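Long-range contact in nucleoside-triphosphatase THEP1 (Aquifex aeolicus, PDB 1YE8), which hydrolyses nucleoside 5'-triphosphates, among them ATP, GTP, CTP, TTP and UTP, to the diphosphates and phosphate, and lacks kinase activity: residues L88-K96 / L121-V131. Residues are numbered along the deposited sequence; the frame is centred on the assembly and turned at random.
Sequences LERAYREAK and LVRQIMHDPNV
Tyr92 is the main bump that segment 88-96 presents to segment 121-131, and Leu121, Gln124, Ile125, Asp128 and Val131 form the hollow that receives it. With CG anti to the backbone N (chi1 -171°), its ring reaches across to the second segment. Ile125 CG1 lies under one face, 4.0 Å from the Tyr92 ring centroid, a CH-pi contact displaced toward the rim. Over the opposite face comes Lys96, whose chain bends at chi3 and sets CE above the ring centre, so that the ring is sandwiched between aliphatic groups. At the ring edge stands Val131, with CG1 3.8 Å from Tyr92 CE1, while Gln124 crosses the far end of the ring, its CG 3.7 Å from Tyr92 OH. Tyr92 OH donates to the anti lone pair of Asp128 OD2 at 2.5 Å, with ring and carboxylate planes 86° apart. Asp128 OD1 meanwhile accepts from Asn130 N at 2.8 Å, an Asx turn within the type I turn from Asp128 to Val131. A phenylalanine here would probably leave Asp128 OD2 without its hydroxyl partner, and the carboxylate held through OD1 alone among the bonds of this contact.

The two helices, 77-97 and 116-126, run nearly parallel here, their local axes 11.1 Å apart at 18°. They lie against the parallel sheet of this RecA-like P-loop NTPase fold, and Leu88, Ala95 and Ile125 all touch Ile103 on strand 102-105.

Toward the start of the segments Leu121 supplies the bump: its CD2 sits 3.6 Å from Leu88 CB and also meets the bent chain of Glu89. At the other end Val131 CG1 enters the notch between Ala95 CB and Lys96 CG, 3.6 Å from the latter, just before the chain enters strand 132-136.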
# COMPACT_ATOMS: atom_id res chain seq x y z
N LEU A 88 -7.19 -4.76 -6.32
CA LEU A 88 -7.89 -3.87 -5.39
C LEU A 88 -9.39 -3.88 -5.60
O LEU A 88 -10.14 -3.78 -4.63
CB LEU A 88 -7.34 -2.44 -5.44
CG LEU A 88 -5.95 -2.22 -4.82
CD1 LEU A 88 -5.67 -0.73 -4.67
CD2 LEU A 88 -5.75 -2.93 -3.48
N GLU A 89 -9.85 -4.01 -6.84
CA GLU A 89 -11.30 -4.10 -7.08
C GLU A 89 -11.86 -5.36 -6.43
O GLU A 89 -12.93 -5.35 -5.81
CB GLU A 89 -11.63 -4.07 -8.58
CG GLU A 89 -11.28 -2.76 -9.26
CD GLU A 89 -12.34 -1.67 -9.16
OE1 GLU A 89 -13.28 -1.80 -8.36
OE2 GLU A 89 -12.21 -0.65 -9.88
N ARG A 90 -11.13 -6.47 -6.57
CA ARG A 90 -11.50 -7.72 -5.90
C ARG A 90 -11.47 -7.55 -4.38
O ARG A 90 -12.42 -7.93 -3.68
CB ARG A 90 -10.56 -8.86 -6.31
CG ARG A 90 -10.77 -10.12 -5.53
CD ARG A 90 -9.81 -11.24 -5.86
NE ARG A 90 -9.82 -12.15 -4.73
CZ ARG A 90 -8.87 -13.00 -4.43
NH1 ARG A 90 -7.80 -13.14 -5.22
NH2 ARG A 90 -9.02 -13.72 -3.32
N ALA A 91 -10.38 -6.98 -3.86
CA ALA A 91 -10.25 -6.79 -2.41
C ALA A 91 -11.42 -5.99 -1.85
O ALA A 91 -11.98 -6.35 -0.83
CB ALA A 91 -8.93 -6.11 -2.08
N TYR A 92 -11.81 -4.92 -2.55
CA TYR A 92 -12.91 -4.06 -2.11
C TYR A 92 -14.24 -4.81 -2.16
O TYR A 92 -15.01 -4.75 -1.18
CB TYR A 92 -12.91 -2.78 -2.97
CG TYR A 92 -13.85 -1.69 -2.50
CD1 TYR A 92 -14.03 -1.42 -1.14
CD2 TYR A 92 -14.53 -0.91 -3.42
CE1 TYR A 92 -14.88 -0.42 -0.71
CE2 TYR A 92 -15.38 0.11 -3.00
CZ TYR A 92 -15.55 0.34 -1.65
OH TYR A 92 -16.39 1.34 -1.23
N ARG A 93 -14.52 -5.54 -3.24
CA ARG A 93 -15.76 -6.32 -3.28
C ARG A 93 -15.81 -7.31 -2.12
O ARG A 93 -16.83 -7.46 -1.45
CB ARG A 93 -15.93 -7.11 -4.57
CG ARG A 93 -16.35 -6.30 -5.77
CD ARG A 93 -16.66 -7.17 -6.99
NE ARG A 93 -15.49 -7.95 -7.39
CZ ARG A 93 -14.59 -7.55 -8.28
NH1 ARG A 93 -14.70 -6.37 -8.88
NH2 ARG A 93 -13.55 -8.34 -8.55
N GLU A 94 -14.71 -8.03 -1.91
CA GLU A 94 -14.71 -9.08 -0.89
C GLU A 94 -14.79 -8.49 0.51
O GLU A 94 -15.50 -9.03 1.36
CB GLU A 94 -13.50 -9.98 -1.02
CG GLU A 94 -13.50 -10.89 -2.23
CD GLU A 94 -12.56 -12.05 -2.04
OE1 GLU A 94 -12.59 -12.66 -0.95
OE2 GLU A 94 -11.77 -12.32 -2.95
N ALA A 95 -14.07 -7.40 0.75
CA ALA A 95 -14.00 -6.79 2.08
C ALA A 95 -15.32 -6.14 2.50
O ALA A 95 -15.60 -6.04 3.69
CB ALA A 95 -12.85 -5.78 2.15
N LYS A 96 -16.12 -5.68 1.54
CA LYS A 96 -17.43 -5.11 1.87
C LYS A 96 -18.37 -6.18 2.38
O LYS A 96 -19.21 -5.90 3.24
CB LYS A 96 -18.04 -4.41 0.66
CG LYS A 96 -17.43 -3.04 0.40
CD LYS A 96 -18.15 -2.26 -0.69
CE LYS A 96 -17.71 -2.71 -2.04
NZ LYS A 96 -18.44 -2.03 -3.14
N LEU A 121 -9.80 4.80 -6.94
CA LEU A 121 -10.13 3.61 -6.19
C LEU A 121 -9.63 3.70 -4.73
O LEU A 121 -10.35 3.31 -3.79
CB LEU A 121 -9.57 2.37 -6.90
CG LEU A 121 -9.90 1.01 -6.31
CD1 LEU A 121 -11.38 0.80 -6.09
CD2 LEU A 121 -9.37 -0.04 -7.27
N VAL A 122 -8.43 4.25 -4.53
CA VAL A 122 -7.95 4.51 -3.17
C VAL A 122 -8.89 5.43 -2.39
O VAL A 122 -9.20 5.14 -1.24
CB VAL A 122 -6.51 5.05 -3.18
CG1 VAL A 122 -6.11 5.72 -1.84
CG2 VAL A 122 -5.55 3.93 -3.54
N ARG A 123 -9.34 6.51 -3.01
CA ARG A 123 -10.28 7.42 -2.34
C ARG A 123 -11.57 6.70 -1.95
O ARG A 123 -12.07 6.87 -0.83
CB ARG A 123 -10.59 8.65 -3.19
CG ARG A 123 -9.55 9.72 -3.12
CD ARG A 123 -10.11 11.11 -3.32
NE ARG A 123 -9.01 12.04 -3.29
CZ ARG A 123 -8.29 12.36 -4.34
NH1 ARG A 123 -8.54 11.81 -5.53
NH2 ARG A 123 -7.29 13.22 -4.20
N GLN A 124 -12.10 5.88 -2.85
CA GLN A 124 -13.31 5.13 -2.56
C GLN A 124 -13.10 4.21 -1.38
O GLN A 124 -13.90 4.17 -0.45
CB GLN A 124 -13.76 4.35 -3.80
CG GLN A 124 -15.20 3.87 -3.72
CD GLN A 124 -15.72 3.26 -5.00
OE1 GLN A 124 -16.92 2.98 -5.11
NE2 GLN A 124 -14.83 3.04 -5.97
N ILE A 125 -11.99 3.46 -1.39
CA ILE A 125 -11.73 2.49 -0.33
C ILE A 125 -11.46 3.15 1.02
O ILE A 125 -12.03 2.77 2.05
CB ILE A 125 -10.52 1.58 -0.74
CG1 ILE A 125 -10.91 0.63 -1.89
CG2 ILE A 125 -9.96 0.85 0.48
CD1 ILE A 125 -9.71 -0.02 -2.58
N MSE A 126 -10.60 4.16 1.03
CA MSE A 126 -10.15 4.75 2.28
C MSE A 126 -11.25 5.49 3.03
O MSE A 126 -11.22 5.55 4.26
CB MSE A 126 -8.94 5.65 2.03
CG MSE A 126 -7.73 4.86 1.42
SE MSE A 126 -7.12 3.30 2.45
CE MSE A 126 -6.75 4.32 3.82
N HIS A 127 -12.24 6.00 2.30
CA HIS A 127 -13.32 6.74 2.92
C HIS A 127 -14.56 5.88 3.15
O HIS A 127 -15.58 6.39 3.64
CB HIS A 127 -13.63 7.99 2.09
CG HIS A 127 -12.50 8.96 2.04
ND1 HIS A 127 -12.11 9.72 3.13
CD2 HIS A 127 -11.65 9.29 1.03
CE1 HIS A 127 -11.08 10.47 2.79
NE2 HIS A 127 -10.78 10.24 1.53
N ASP A 128 -14.47 4.59 2.83
CA ASP A 128 -15.57 3.67 3.07
C ASP A 128 -15.41 3.11 4.48
O ASP A 128 -14.48 2.34 4.74
CB ASP A 128 -15.57 2.55 2.03
CG ASP A 128 -16.80 1.66 2.12
OD1 ASP A 128 -17.38 1.51 3.22
OD2 ASP A 128 -17.24 1.05 1.13
N PRO A 129 -16.32 3.46 5.39
CA PRO A 129 -16.22 2.99 6.78
C PRO A 129 -16.34 1.47 6.92
O PRO A 129 -15.91 0.95 7.96
CB PRO A 129 -17.43 3.65 7.46
CG PRO A 129 -18.39 3.92 6.35
CD PRO A 129 -17.51 4.29 5.17
N ASN A 130 -16.91 0.80 5.92
CA ASN A 130 -17.28 -0.62 6.03
C ASN A 130 -16.21 -1.62 5.63
O ASN A 130 -16.51 -2.81 5.50
CB ASN A 130 -18.55 -0.91 5.20
CG ASN A 130 -19.70 0.03 5.52
OD1 ASN A 130 -20.05 0.24 6.68
ND2 ASN A 130 -20.29 0.61 4.47
N VAL A 131 -14.98 -1.16 5.43
CA VAL A 131 -13.90 -2.07 5.05
C VAL A 131 -12.66 -1.83 5.90
O VAL A 131 -12.39 -0.69 6.30
CB VAL A 131 -13.52 -1.97 3.54
CG1 VAL A 131 -14.69 -2.32 2.63
CG2 VAL A 131 -12.93 -0.59 3.14